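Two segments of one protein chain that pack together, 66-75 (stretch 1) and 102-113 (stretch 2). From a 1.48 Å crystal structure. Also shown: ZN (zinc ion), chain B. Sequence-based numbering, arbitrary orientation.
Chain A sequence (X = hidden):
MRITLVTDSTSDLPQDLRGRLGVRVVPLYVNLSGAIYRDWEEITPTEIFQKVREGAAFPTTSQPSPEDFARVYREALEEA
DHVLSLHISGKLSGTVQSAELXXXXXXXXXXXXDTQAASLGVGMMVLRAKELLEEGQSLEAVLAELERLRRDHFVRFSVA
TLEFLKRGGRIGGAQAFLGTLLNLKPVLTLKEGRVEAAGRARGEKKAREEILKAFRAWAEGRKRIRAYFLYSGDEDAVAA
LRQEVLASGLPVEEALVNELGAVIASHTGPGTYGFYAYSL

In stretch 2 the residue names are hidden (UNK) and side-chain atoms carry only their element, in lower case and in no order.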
# COMPACT_ATOMS: atom_id res chain seq x y z
N PRO A 66 -1.88 7.22 -19.27
CA PRO A 66 -2.66 8.43 -19.01
C PRO A 66 -4.12 8.24 -19.44
O PRO A 66 -5.03 8.73 -18.77
CB PRO A 66 -1.94 9.48 -19.85
CG PRO A 66 -0.51 9.05 -19.76
CD PRO A 66 -0.60 7.54 -19.93
N GLU A 67 -4.37 7.55 -20.55
CA GLU A 67 -5.75 7.36 -20.97
C GLU A 67 -6.52 6.41 -20.06
O GLU A 67 -7.74 6.52 -19.96
CB GLU A 67 -5.82 6.91 -22.44
CG GLU A 67 -5.42 7.99 -23.47
CD GLU A 67 -6.20 9.30 -23.35
OE1 GLU A 67 -7.38 9.30 -22.93
OE2 GLU A 67 -5.60 10.34 -23.71
N ASP A 68 -5.83 5.48 -19.39
CA ASP A 68 -6.51 4.59 -18.45
C ASP A 68 -7.14 5.49 -17.38
O ASP A 68 -8.29 5.29 -16.98
CB ASP A 68 -5.53 3.62 -17.77
CG ASP A 68 -5.06 2.50 -18.69
OD1 ASP A 68 -5.76 2.17 -19.66
OD2 ASP A 68 -3.98 1.94 -18.41
N PHE A 69 -6.38 6.47 -16.93
CA PHE A 69 -6.88 7.41 -15.93
C PHE A 69 -7.91 8.36 -16.50
O PHE A 69 -8.94 8.62 -15.87
CB PHE A 69 -5.72 8.22 -15.33
CG PHE A 69 -5.05 7.56 -14.17
CD1 PHE A 69 -5.72 7.44 -12.95
CD2 PHE A 69 -3.77 7.04 -14.28
CE1 PHE A 69 -5.12 6.82 -11.86
CE2 PHE A 69 -3.15 6.42 -13.20
CZ PHE A 69 -3.83 6.31 -11.98
N ALA A 70 -7.65 8.91 -17.69
CA ALA A 70 -8.58 9.87 -18.28
C ALA A 70 -9.98 9.30 -18.45
O ALA A 70 -10.97 10.00 -18.24
CB ALA A 70 -8.04 10.37 -19.61
N ARG A 71 -10.11 8.01 -18.92
CA ARG A 71 -11.43 7.39 -19.04
C ARG A 71 -12.14 7.38 -17.69
O ARG A 71 -13.34 7.66 -17.61
CB ARG A 71 -11.31 5.96 -19.56
CG ARG A 71 -12.65 5.22 -19.66
CD ARG A 71 -12.50 3.78 -20.17
NE ARG A 71 -11.12 3.31 -20.22
CZ ARG A 71 -10.21 3.75 -21.09
NH1 ARG A 71 -10.59 4.53 -22.10
NH2 ARG A 71 -8.94 3.42 -20.96
N VAL A 72 -11.48 7.04 -16.62
CA VAL A 72 -12.08 6.98 -15.30
C VAL A 72 -12.45 8.39 -14.84
O VAL A 72 -13.56 8.61 -14.35
CB VAL A 72 -11.13 6.25 -14.31
CG1 VAL A 72 -11.70 6.30 -12.90
CG2 VAL A 72 -10.97 4.79 -14.75
N TYR A 73 -11.55 9.36 -15.01
CA TYR A 73 -11.86 10.72 -14.58
C TYR A 73 -13.07 11.27 -15.34
O TYR A 73 -13.96 11.87 -14.74
CB TYR A 73 -10.67 11.68 -14.80
CG TYR A 73 -9.45 11.39 -13.95
CD1 TYR A 73 -9.54 10.64 -12.77
CD2 TYR A 73 -8.20 11.91 -14.30
CE1 TYR A 73 -8.42 10.42 -11.97
CE2 TYR A 73 -7.08 11.70 -13.50
CZ TYR A 73 -7.19 10.95 -12.34
OH TYR A 73 -6.08 10.73 -11.57
N ARG A 74 -13.16 11.04 -16.61
CA ARG A 74 -14.23 11.53 -17.47
C ARG A 74 -15.58 10.96 -17.04
O ARG A 74 -16.60 11.64 -17.01
CB ARG A 74 -13.96 11.16 -18.93
CG ARG A 74 -15.08 11.55 -19.87
CD ARG A 74 -14.67 11.48 -21.34
NE ARG A 74 -14.06 10.20 -21.70
CZ ARG A 74 -12.76 9.99 -21.81
NH1 ARG A 74 -11.89 10.99 -21.66
NH2 ARG A 74 -12.31 8.77 -22.08
N GLU A 75 -15.51 9.67 -16.67
CA GLU A 75 -16.74 9.01 -16.29
C GLU A 75 -17.22 9.50 -14.91
O GLU A 75 -18.40 9.74 -14.67
CB GLU A 75 -16.52 7.47 -16.23
CG GLU A 75 -16.42 6.84 -17.62
CD GLU A 75 -16.01 5.39 -17.59
OE1 GLU A 75 -15.45 4.94 -16.56
OE2 GLU A 75 -16.21 4.69 -18.60
N UNK A 102 -3.23 12.74 -17.00
CA UNK A 102 -4.65 12.65 -17.28
C UNK A 102 -5.39 13.81 -16.63
O UNK A 102 -6.35 14.33 -17.19
c UNK A 102 -5.22 11.33 -16.75
N UNK A 103 -4.95 14.21 -15.45
CA UNK A 103 -5.60 15.31 -14.74
C UNK A 103 -5.59 16.61 -15.55
O UNK A 103 -6.51 17.43 -15.43
c UNK A 103 -4.95 15.52 -13.38
N UNK A 104 -4.55 16.80 -16.37
CA UNK A 104 -4.42 18.00 -17.21
C UNK A 104 -5.58 18.12 -18.21
O UNK A 104 -5.85 19.20 -18.74
c UNK A 104 -3.09 17.99 -17.98
n UNK A 104 -0.58 17.96 -19.13
o UNK A 104 0.48 17.77 -17.17
c UNK A 104 -0.55 17.96 -17.80
c UNK A 104 -1.87 18.20 -17.09
N UNK A 105 -6.26 17.00 -18.47
CA UNK A 105 -7.39 17.01 -19.40
C UNK A 105 -8.66 17.59 -18.79
O UNK A 105 -9.62 17.89 -19.50
c UNK A 105 -6.55 14.91 -20.63
o UNK A 105 -8.18 13.42 -21.52
c UNK A 105 -7.70 15.59 -19.90
c UNK A 105 -6.97 13.66 -21.38
o UNK A 105 -6.06 12.94 -21.85
N UNK A 106 -8.66 17.73 -17.46
CA UNK A 106 -9.81 18.24 -16.72
C UNK A 106 -9.26 19.28 -15.75
O UNK A 106 -9.37 19.14 -14.53
c UNK A 106 -11.78 15.61 -17.50
c UNK A 106 -9.62 14.85 -16.80
c UNK A 106 -10.44 17.07 -15.93
c UNK A 106 -10.93 13.51 -18.35
c UNK A 106 -9.76 13.70 -17.60
c UNK A 106 -10.62 15.81 -16.76
c UNK A 106 -11.94 14.48 -18.30
N UNK A 107 -8.68 20.36 -16.30
CA UNK A 107 -8.10 21.42 -15.46
C UNK A 107 -9.06 21.97 -14.41
O UNK A 107 -10.16 22.40 -14.71
c UNK A 107 -8.63 22.29 -17.62
c UNK A 107 -8.76 20.78 -17.71
c UNK A 107 -7.68 22.49 -16.47
N UNK A 108 -8.53 21.98 -13.17
CA UNK A 108 -9.38 22.43 -12.08
C UNK A 108 -10.28 21.40 -11.40
O UNK A 108 -10.77 21.60 -10.29
N UNK A 109 -10.50 20.31 -12.15
CA UNK A 109 -11.30 19.24 -11.57
C UNK A 109 -10.76 17.97 -11.01
O UNK A 109 -11.52 17.09 -10.64
n UNK A 109 -13.95 19.40 -15.20
c UNK A 109 -12.23 19.04 -12.72
c UNK A 109 -14.37 19.74 -13.85
c UNK A 109 -13.21 20.20 -12.99
c UNK A 109 -14.69 18.69 -16.06
n UNK A 109 -14.25 18.50 -17.29
n UNK A 109 -15.84 18.17 -15.67
N UNK A 110 -9.42 17.90 -10.95
CA UNK A 110 -8.83 16.68 -10.44
C UNK A 110 -7.64 17.02 -9.58
O UNK A 110 -6.75 17.78 -9.98
c UNK A 110 -8.37 15.77 -11.60
c UNK A 110 -9.54 15.40 -12.48
c UNK A 110 -7.70 14.51 -11.02
N UNK A 111 -7.61 16.45 -8.38
CA UNK A 111 -6.48 16.65 -7.49
C UNK A 111 -5.81 15.30 -7.30
O UNK A 111 -6.43 14.35 -6.80
c UNK A 111 -5.72 17.36 -5.20
c UNK A 111 -6.93 17.17 -6.11
o UNK A 111 -7.59 18.43 -6.28
N UNK A 112 -4.55 15.21 -7.71
CA UNK A 112 -3.80 13.97 -7.59
C UNK A 112 -2.90 14.06 -6.36
O UNK A 112 -2.14 15.02 -6.21
c UNK A 112 -2.08 12.48 -8.68
c UNK A 112 -3.81 13.66 -10.08
c UNK A 112 -2.92 13.75 -8.84
N UNK A 113 -3.00 13.06 -5.49
CA UNK A 113 -2.21 13.02 -4.26
C UNK A 113 -1.26 11.82 -4.20
O UNK A 113 -1.68 10.67 -4.35
c UNK A 113 -2.32 12.88 -1.74
c UNK A 113 -3.15 12.95 -3.02
c UNK A 113 -4.10 14.15 -2.98
ZN ZN B . -6.08 12.22 -23.68
O HOH W 1 -9.17 11.31 -22.94
O HOH W 2 -4.17 12.95 -24.40

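Position 102 carries one side-chain carbon, and that CB sits in a hole formed by P66, F69, A70 and Y73, 3.3 Å from P66 O and 3.5 Å from F69 CB. A single carbon means alanine, A102; its CA lies 4.9 Å from that of A70, so the backbones come close here.

Position 103 also has one carbon, pointing sideways, with its CB 4.4 Å from Y73 CE2. It is A103, and its backbone opens a type I turn. Position 104 shows three carbons in a row, the last bearing one oxygen and one nitrogen: an amide, Q104, which is exposed and touches nothing on stretch 1.

At 105 three carbons end in two oxygens. One oxygen lies 2.0 Å from the zinc, and such a carboxylate at this chain length is glutamate, E105. The metal also takes E67 OE2 at 1.9 Å and water 2 at 2.2 Å, so the 3.2 Å between E67 OE2 and E105 OE2 is spanned by a shared cation. Water 1 donates to E67 OE1 and E105 OE1, each at 2.7 Å, and accepts from R74 NH1 at 3.0 Å.

Position 106 has one carbon followed by a six-carbon ring without a hydroxyl: phenylalanine, F106. Its CE2 lies 3.6 Å from Y73 CB, and its CZ 3.5 Å from A70 O.

Position 107 has three carbons closing onto the backbone nitrogen, P107, out of reach of the helix. Position 108 has no side-chain atoms. Its phi of 87° and psi of -20° would jam a CB against the preceding carbonyl oxygen, so glycine fits, G108. Position 109 runs three carbons, a nitrogen and a carbon with two more nitrogens: R109, making no contact and closing the type II turn from F106.

Position 110 is one carbon bearing two, valine. V110 CG1 stands 4.0 Å from the centroid of the Y73 ring, a CH-pi contact over one face. At 111 a carbon bears one oxygen and one carbon: T111, directed away. Position 112 branches into two carbons, V112, whose CG2 is 4.0 Å from Y73 OH. Position 113 has the same branching, V113, and is out of reach.

The contact rests on fit: no hydrogen bond directly joins the stretches. A102 is small enough to nest against the helix, while Y73 is flanked by V110 over one face and F106 near its edge. Where E67 meets E105, zinc and water 1 link two carboxylates that would otherwise repel.

Stretch 2 102-113: AAQEFPGRVTVV
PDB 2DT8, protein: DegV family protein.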